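Lmo2445 protein (Listeria monocytogenes EGD-e, PDB 5HZL) is of unknown function but, as a secreted internalin-like leucine-rich-repeat protein that binds calcium ions, may recognise partners outside the bacterial cell. Local coordinates at residues L177-L182 and F200-A205; A119-L124 and V142-L147; D50-T55 and V76-I81. All blocks are in the same frame, centred on the assembly; numbering follows the deposited sequence.

Contact 1 of 3, residues L177-L182 and F200-A205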
# COMPACT_ATOMS: atom_id res chain seq x y z
N LEU A 177 1.51 8.51 2.66
CA LEU A 177 0.75 7.99 1.51
C LEU A 177 0.97 8.73 0.18
O LEU A 177 0.16 8.57 -0.74
CB LEU A 177 -0.74 8.04 1.83
CG LEU A 177 -1.26 7.16 2.96
CD1 LEU A 177 -2.71 7.50 3.27
CD2 LEU A 177 -1.14 5.70 2.56
N ASN A 178 2.03 9.53 0.06
CA ASN A 178 2.25 10.22 -1.21
C ASN A 178 2.57 9.27 -2.36
O ASN A 178 2.91 8.12 -2.13
CB ASN A 178 3.34 11.31 -1.12
CG ASN A 178 4.66 10.80 -0.56
OD1 ASN A 178 4.71 10.24 0.53
ND2 ASN A 178 5.75 11.05 -1.28
N GLU A 179 2.43 9.76 -3.58
CA GLU A 179 2.74 9.04 -4.83
C GLU A 179 1.95 7.76 -5.12
O GLU A 179 2.45 6.84 -5.77
CB GLU A 179 4.26 8.81 -4.90
CG GLU A 179 5.03 10.12 -4.86
CD GLU A 179 6.52 9.92 -4.71
OE1 GLU A 179 7.04 8.88 -5.16
OE2 GLU A 179 7.19 10.81 -4.13
N ASN A 180 0.71 7.73 -4.67
CA ASN A 180 -0.19 6.61 -4.89
C ASN A 180 -1.19 6.97 -6.00
O ASN A 180 -0.98 7.96 -6.69
CB ASN A 180 -0.83 6.20 -3.57
CG ASN A 180 0.14 5.47 -2.66
OD1 ASN A 180 0.71 4.47 -3.06
ND2 ASN A 180 0.29 5.92 -1.43
N HIS A 181 -2.25 6.18 -6.18
CA HIS A 181 -3.23 6.41 -7.25
C HIS A 181 -4.65 6.46 -6.71
O HIS A 181 -5.59 5.93 -7.33
CB HIS A 181 -3.13 5.30 -8.31
CG HIS A 181 -1.74 5.03 -8.79
ND1 HIS A 181 -0.98 5.98 -9.44
CD2 HIS A 181 -0.97 3.92 -8.73
CE1 HIS A 181 0.20 5.47 -9.74
NE2 HIS A 181 0.23 4.22 -9.33
N LEU A 182 -4.79 7.09 -5.56
CA LEU A 182 -6.09 7.23 -4.90
C LEU A 182 -6.91 8.39 -5.49
O LEU A 182 -6.36 9.41 -5.87
CB LEU A 182 -5.85 7.45 -3.41
CG LEU A 182 -5.17 6.28 -2.70
CD1 LEU A 182 -4.73 6.66 -1.29
CD2 LEU A 182 -6.10 5.08 -2.71
N PHE A 200 0.19 13.22 1.63
CA PHE A 200 -0.79 12.68 0.71
C PHE A 200 -0.56 13.23 -0.70
O PHE A 200 -1.37 13.02 -1.58
CB PHE A 200 -2.19 13.01 1.22
CG PHE A 200 -3.25 12.19 0.57
CD1 PHE A 200 -3.44 10.88 0.97
CD2 PHE A 200 -4.05 12.72 -0.43
CE1 PHE A 200 -4.42 10.09 0.37
CE2 PHE A 200 -5.02 11.93 -1.04
CZ PHE A 200 -5.21 10.62 -0.63
N ALA A 201 0.58 13.88 -0.92
CA ALA A 201 0.89 14.49 -2.21
C ALA A 201 0.93 13.55 -3.41
O ALA A 201 1.06 12.36 -3.27
CB ALA A 201 2.22 15.23 -2.09
N ASN A 202 0.78 14.13 -4.60
CA ASN A 202 0.85 13.41 -5.86
C ASN A 202 0.03 12.13 -6.01
O ASN A 202 0.57 11.04 -6.01
CB ASN A 202 2.34 13.12 -6.16
CG ASN A 202 2.60 12.50 -7.54
OD1 ASN A 202 3.31 11.50 -7.65
ND2 ASN A 202 2.01 13.07 -8.57
N GLN A 203 -1.28 12.26 -6.13
CA GLN A 203 -2.15 11.10 -6.37
C GLN A 203 -2.46 11.18 -7.85
O GLN A 203 -2.89 12.23 -8.33
CB GLN A 203 -3.42 11.15 -5.55
CG GLN A 203 -3.18 11.17 -4.05
CD GLN A 203 -2.49 9.92 -3.51
OE1 GLN A 203 -2.65 8.81 -4.04
NE2 GLN A 203 -1.75 10.11 -2.42
N THR A 204 -2.21 10.11 -8.59
CA THR A 204 -2.44 10.11 -10.04
C THR A 204 -3.14 8.87 -10.48
O THR A 204 -2.84 7.80 -9.98
CB THR A 204 -1.12 10.22 -10.81
OG1 THR A 204 -0.32 9.04 -10.59
CG2 THR A 204 -0.36 11.45 -10.35
N ALA A 205 -4.08 8.98 -11.42
CA ALA A 205 -4.79 7.80 -11.87
C ALA A 205 -5.36 7.92 -13.26
O ALA A 205 -5.84 8.97 -13.64
CB ALA A 205 -5.92 7.48 -10.90
O HOH W 1 0.99 9.05 -8.22

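Contact 2 of 3, residues A119-L124 and V142-L147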
# COMPACT_ATOMS: atom_id res chain seq x y z
N ALA A 119 -3.75 -9.42 10.18
CA ALA A 119 -3.04 -10.40 10.97
C ALA A 119 -2.86 -9.92 12.38
O ALA A 119 -2.70 -8.73 12.64
CB ALA A 119 -1.68 -10.66 10.33
N ASN A 120 -2.85 -10.88 13.30
CA ASN A 120 -2.73 -10.60 14.71
C ASN A 120 -1.30 -10.35 15.19
O ASN A 120 -0.61 -11.27 15.57
CB ASN A 120 -3.37 -11.78 15.46
CG ASN A 120 -3.44 -11.56 16.96
OD1 ASN A 120 -3.47 -10.42 17.45
ND2 ASN A 120 -3.49 -12.65 17.70
N TYR A 121 -0.87 -9.09 15.18
CA TYR A 121 0.46 -8.69 15.66
C TYR A 121 0.25 -7.61 16.74
O TYR A 121 0.26 -6.42 16.46
CB TYR A 121 1.38 -8.15 14.56
CG TYR A 121 1.67 -9.04 13.38
CD1 TYR A 121 2.59 -10.07 13.47
CD2 TYR A 121 1.07 -8.81 12.16
CE1 TYR A 121 2.87 -10.87 12.36
CE2 TYR A 121 1.35 -9.59 11.06
CZ TYR A 121 2.25 -10.62 11.16
OH TYR A 121 2.51 -11.37 10.04
N PRO A 122 0.06 -8.03 17.99
CA PRO A 122 -0.17 -7.10 19.10
C PRO A 122 0.91 -6.04 19.30
O PRO A 122 0.59 -4.87 19.55
CB PRO A 122 -0.19 -8.01 20.33
CG PRO A 122 -0.51 -9.36 19.82
CD PRO A 122 0.08 -9.44 18.45
N ASN A 123 2.16 -6.45 19.17
CA ASN A 123 3.32 -5.59 19.39
C ASN A 123 3.80 -4.81 18.18
O ASN A 123 4.78 -4.07 18.29
CB ASN A 123 4.46 -6.45 19.92
CG ASN A 123 4.09 -7.21 21.17
OD1 ASN A 123 3.12 -6.89 21.84
ND2 ASN A 123 4.88 -8.21 21.50
N LEU A 124 3.14 -4.96 17.04
CA LEU A 124 3.56 -4.26 15.83
C LEU A 124 3.45 -2.75 16.05
O LEU A 124 2.38 -2.23 16.38
CB LEU A 124 2.78 -4.74 14.60
CG LEU A 124 3.36 -4.31 13.24
CD1 LEU A 124 4.75 -4.88 13.05
CD2 LEU A 124 2.47 -4.74 12.10
N VAL A 142 -6.21 -4.82 10.42
CA VAL A 142 -6.98 -5.41 11.52
C VAL A 142 -6.03 -6.42 12.17
O VAL A 142 -5.42 -7.24 11.48
CB VAL A 142 -8.33 -6.06 11.10
CG1 VAL A 142 -9.01 -6.73 12.29
CG2 VAL A 142 -9.26 -5.01 10.48
N GLY A 143 -5.92 -6.32 13.50
CA GLY A 143 -5.01 -7.14 14.30
C GLY A 143 -3.74 -6.37 14.68
O GLY A 143 -2.98 -6.84 15.53
N MSE A 144 -3.52 -5.19 14.07
CA MSE A 144 -2.34 -4.35 14.31
C MSE A 144 -2.75 -3.01 14.90
O MSE A 144 -2.22 -1.96 14.54
CB MSE A 144 -1.68 -4.20 12.93
CG MSE A 144 -1.07 -5.53 12.50
SE MSE A 144 -0.56 -5.53 10.60
CE MSE A 144 -2.13 -6.43 9.82
N GLU A 145 -3.67 -3.05 15.86
CA GLU A 145 -4.17 -1.84 16.52
C GLU A 145 -3.12 -0.98 17.24
O GLU A 145 -3.38 0.19 17.54
CB GLU A 145 -5.32 -2.18 17.49
CG GLU A 145 -6.64 -2.64 16.85
CD GLU A 145 -6.63 -4.03 16.19
OE1 GLU A 145 -5.88 -4.93 16.65
OE2 GLU A 145 -7.41 -4.22 15.23
N GLY A 146 -1.95 -1.54 17.50
CA GLY A 146 -0.87 -0.82 18.17
C GLY A 146 0.06 -0.01 17.29
O GLY A 146 0.96 0.64 17.82
N LEU A 147 -0.14 -0.05 15.97
CA LEU A 147 0.72 0.69 15.04
C LEU A 147 0.90 2.18 15.34
O LEU A 147 -0.06 2.89 15.66
CB LEU A 147 0.21 0.54 13.60
CG LEU A 147 0.52 -0.79 12.89
CD1 LEU A 147 -0.28 -0.93 11.60
CD2 LEU A 147 2.01 -0.93 12.61

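Contact 3 of 3, residues D50-T55 and V76-I81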
# COMPACT_ATOMS: atom_id res chain seq x y z
N ASP A 50 17.85 -22.29 19.87
CA ASP A 50 18.56 -21.59 18.79
C ASP A 50 17.62 -20.56 18.14
O ASP A 50 18.01 -19.41 17.92
CB ASP A 50 19.11 -22.55 17.71
CG ASP A 50 20.33 -23.37 18.18
OD1 ASP A 50 21.22 -22.80 18.85
OD2 ASP A 50 20.43 -24.56 17.82
N LEU A 51 16.38 -20.96 17.85
CA LEU A 51 15.42 -20.02 17.26
C LEU A 51 15.13 -18.84 18.21
O LEU A 51 14.85 -17.72 17.75
CB LEU A 51 14.11 -20.70 16.84
CG LEU A 51 14.15 -21.78 15.76
CD1 LEU A 51 12.74 -22.21 15.40
CD2 LEU A 51 14.88 -21.27 14.53
N ASP A 52 15.21 -19.09 19.51
CA ASP A 52 14.97 -18.02 20.51
C ASP A 52 16.06 -16.93 20.57
O ASP A 52 15.81 -15.85 21.12
CB ASP A 52 14.65 -18.63 21.88
CG ASP A 52 13.28 -19.34 21.92
OD1 ASP A 52 12.51 -19.24 20.92
OD2 ASP A 52 12.95 -19.97 22.94
N THR A 53 17.23 -17.19 19.98
CA THR A 53 18.34 -16.22 19.94
C THR A 53 18.18 -15.23 18.78
O THR A 53 18.92 -14.25 18.71
CB THR A 53 19.73 -16.90 19.84
OG1 THR A 53 19.89 -17.57 18.57
CG2 THR A 53 19.93 -17.89 20.99
N MSE A 54 17.24 -15.48 17.89
CA MSE A 54 17.01 -14.58 16.75
C MSE A 54 16.08 -13.46 17.12
O MSE A 54 14.91 -13.67 17.44
CB MSE A 54 16.46 -15.38 15.58
CG MSE A 54 17.55 -16.31 15.05
SE MSE A 54 16.83 -17.45 13.62
CE MSE A 54 16.60 -16.12 12.17
N THR A 55 16.64 -12.25 17.11
CA THR A 55 15.92 -11.01 17.39
C THR A 55 15.39 -10.37 16.10
O THR A 55 14.60 -9.44 16.15
CB THR A 55 16.83 -9.95 18.05
OG1 THR A 55 17.96 -9.69 17.21
CG2 THR A 55 17.33 -10.41 19.40
N VAL A 76 8.22 -21.19 15.61
CA VAL A 76 7.92 -19.98 16.35
C VAL A 76 9.24 -19.33 16.77
O VAL A 76 10.02 -19.93 17.51
CB VAL A 76 7.10 -20.31 17.62
CG1 VAL A 76 6.89 -19.06 18.47
CG2 VAL A 76 5.77 -20.96 17.26
N PHE A 77 9.49 -18.11 16.27
CA PHE A 77 10.68 -17.34 16.61
C PHE A 77 10.18 -16.45 17.74
O PHE A 77 9.89 -15.29 17.52
CB PHE A 77 11.15 -16.53 15.42
CG PHE A 77 11.51 -17.35 14.21
CD1 PHE A 77 10.52 -17.78 13.33
CD2 PHE A 77 12.85 -17.64 13.92
CE1 PHE A 77 10.86 -18.53 12.20
CE2 PHE A 77 13.19 -18.38 12.80
CZ PHE A 77 12.20 -18.83 11.94
N THR A 78 10.07 -17.01 18.94
CA THR A 78 9.52 -16.30 20.12
C THR A 78 10.03 -14.88 20.39
O THR A 78 9.30 -14.11 20.96
CB THR A 78 9.73 -17.06 21.45
OG1 THR A 78 11.12 -17.14 21.73
CG2 THR A 78 9.14 -18.49 21.44
N ASN A 79 11.26 -14.55 20.00
CA ASN A 79 11.85 -13.21 20.27
C ASN A 79 12.21 -12.33 19.08
O ASN A 79 12.84 -11.28 19.25
CB ASN A 79 13.13 -13.40 21.07
CG ASN A 79 12.89 -14.12 22.35
OD1 ASN A 79 11.91 -13.88 23.04
ND2 ASN A 79 13.79 -15.02 22.67
N ALA A 80 11.82 -12.74 17.88
CA ALA A 80 12.12 -11.97 16.71
C ALA A 80 11.21 -10.74 16.71
O ALA A 80 10.00 -10.88 16.64
CB ALA A 80 11.91 -12.80 15.46
N ILE A 81 11.81 -9.56 16.84
CA ILE A 81 11.04 -8.31 16.84
C ILE A 81 11.04 -7.59 15.49
O ILE A 81 10.30 -6.63 15.34
CB ILE A 81 11.47 -7.32 17.96
CG1 ILE A 81 12.90 -6.79 17.76
CG2 ILE A 81 11.31 -7.97 19.32
CD1 ILE A 81 13.28 -5.70 18.75

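Contact 1 of 3, residues L177-L182 and F200-A205
Q203 lies alongside L182, both side chains pointing the same way, while its carboxamide reaches across to the backbone of 177-182. The bend at chi2 (-63°) turns CD toward that segment. From there OE1 accepts the L182 N-H at 3.1 Å, and NE2 gives one bond to L177 O (3.0 Å) and another, within its own segment, to F200 O. NE2 also sits 3.7 Å above the plane of the F200 ring, over its centre. L177 O is gripped twice: N180 ND2 comes to the face of that carbonyl opposite to Q203. In the leucine-rich-repeat pattern N180 holds the consensus asparagine position, and Q203 appears to take the equivalent place one turn later. The backbones are tied by E179 N to A201 O (3.0 Å) and T204 N to N180 O (3.1 Å). H181 ND1 donates to T204 O at 2.7 Å, with the oxygen at the ring edge; H181 and A205 line the pocket of a bound glycol ether, probably from the crystallisation liquor. L182 CD1 packs on F200 CE1 at 3.8 Å. Both ends of the Q203 amide are thus used, which should fix its flip and let one side chain satisfy backbone groups of two successive turns.

Contact 2 of 3, residues A119-L124 and V142-L147
A119 and Y121 run beside V142 and G143, joined by a weak bond from A119 N to V142 O and a second one from Y121 N to G143 O (3.1 Å); each segment then makes a type I turn, from Y121 to L124 and from M144 to L147. G143, with a positive phi of 101°, brings its CA to 3.3 Å from A119 O in a CA-H...O contact. Its own N-H is held by the carboxylate of E145 on the syn side of OE2. The side chain at the centre is M144, a selenomethionine, which lies beside both Y121 and L124, pointing the same way. Its CG meets the edge of the tyrosine ring in the ring plane, 3.9 Å from CD2. SE stands beside the same edge, 5.3 Å from the ring centroid and 76° off the normal, a Met-aromatic contact made at the rim and not over the face. These paired turns belong to successive coils of the leucine-rich-repeat solenoid, each leading into a strand of its parallel sheet, so that Y121 and M144, and likewise L124 and L147, hold matching places one repeat apart. L124 CD2 packs against the selenium as well, at 3.5 Å. L124 has CG anti to the backbone N (chi1 -167°), and that carbon comes within 3.7 Å of L147 CD2, the two leucines lying side by side. The phenol end of Y121 leaves the pair altogether: OH bonds to the backbone N of L96, in a loop of a preceding coil, while M144 also packs on F116 and L147 on M169.

Contact 3 of 3, residues D50-T55 and V76-I81
Where the N-terminal cap of an internalin-like protein passes into the leucine-rich repeats, the turn from L51 to M54 stacks on the equivalent turn of the next coil, F77 to A80. Both are type I turns. The polar link is centred on D52. T78 OG1 donates to D52 OD1 at 2.6 Å, coming from above the carboxylate plane, while N79 ND2 donates to D52 O at 2.7 Å. This second bond is nearly straight (166°), lies on a carbonyl lone pair and keeps to the plane of the N79 amide. Further on, I81 N bonds to T55 O at 2.9 Å. L51 CD2 and the selenium of selenomethionine M54 both reach F77 CE2, each at 3.8 Å. M54 runs alongside F77, and SE lies in the ring plane, 5.0 Å from the centroid, as a Met-aromatic contact at the edge; the bend at chi3 (71°) brings CE toward F77 CE2. Q48 of helix 48-51 donates from NE2 to both D52 OD1 and V76 O, so D52 OD1 accepts from both T78 and Q48, whereas I33 of helix 27-36 covers M54 and F77, and I57 of strand 56-58 packs against F77 and A80.

In the fold
From the N terminus the chain meets contact 3 first, then contact 2 and last contact 1; they follow in series, none nesting within or crossing another. Each closes a single coil between consecutive turns of the solenoid. Contact 3 joins the end of the calcium-binding N-terminal region to the first coils, enclosing strand 56-58. Contact 2, centred about 18 Å away, encloses strand 126-128 and lies just ahead of the strands in the middle of the parallel sheet. Contact 1 is centred about 25 Å beyond contact 2, just after the strands, at their C-terminal ends, and encloses strand 197-199; its second segment begins strand 203-212, carrying the solenoid into the C-terminal mixed sheet.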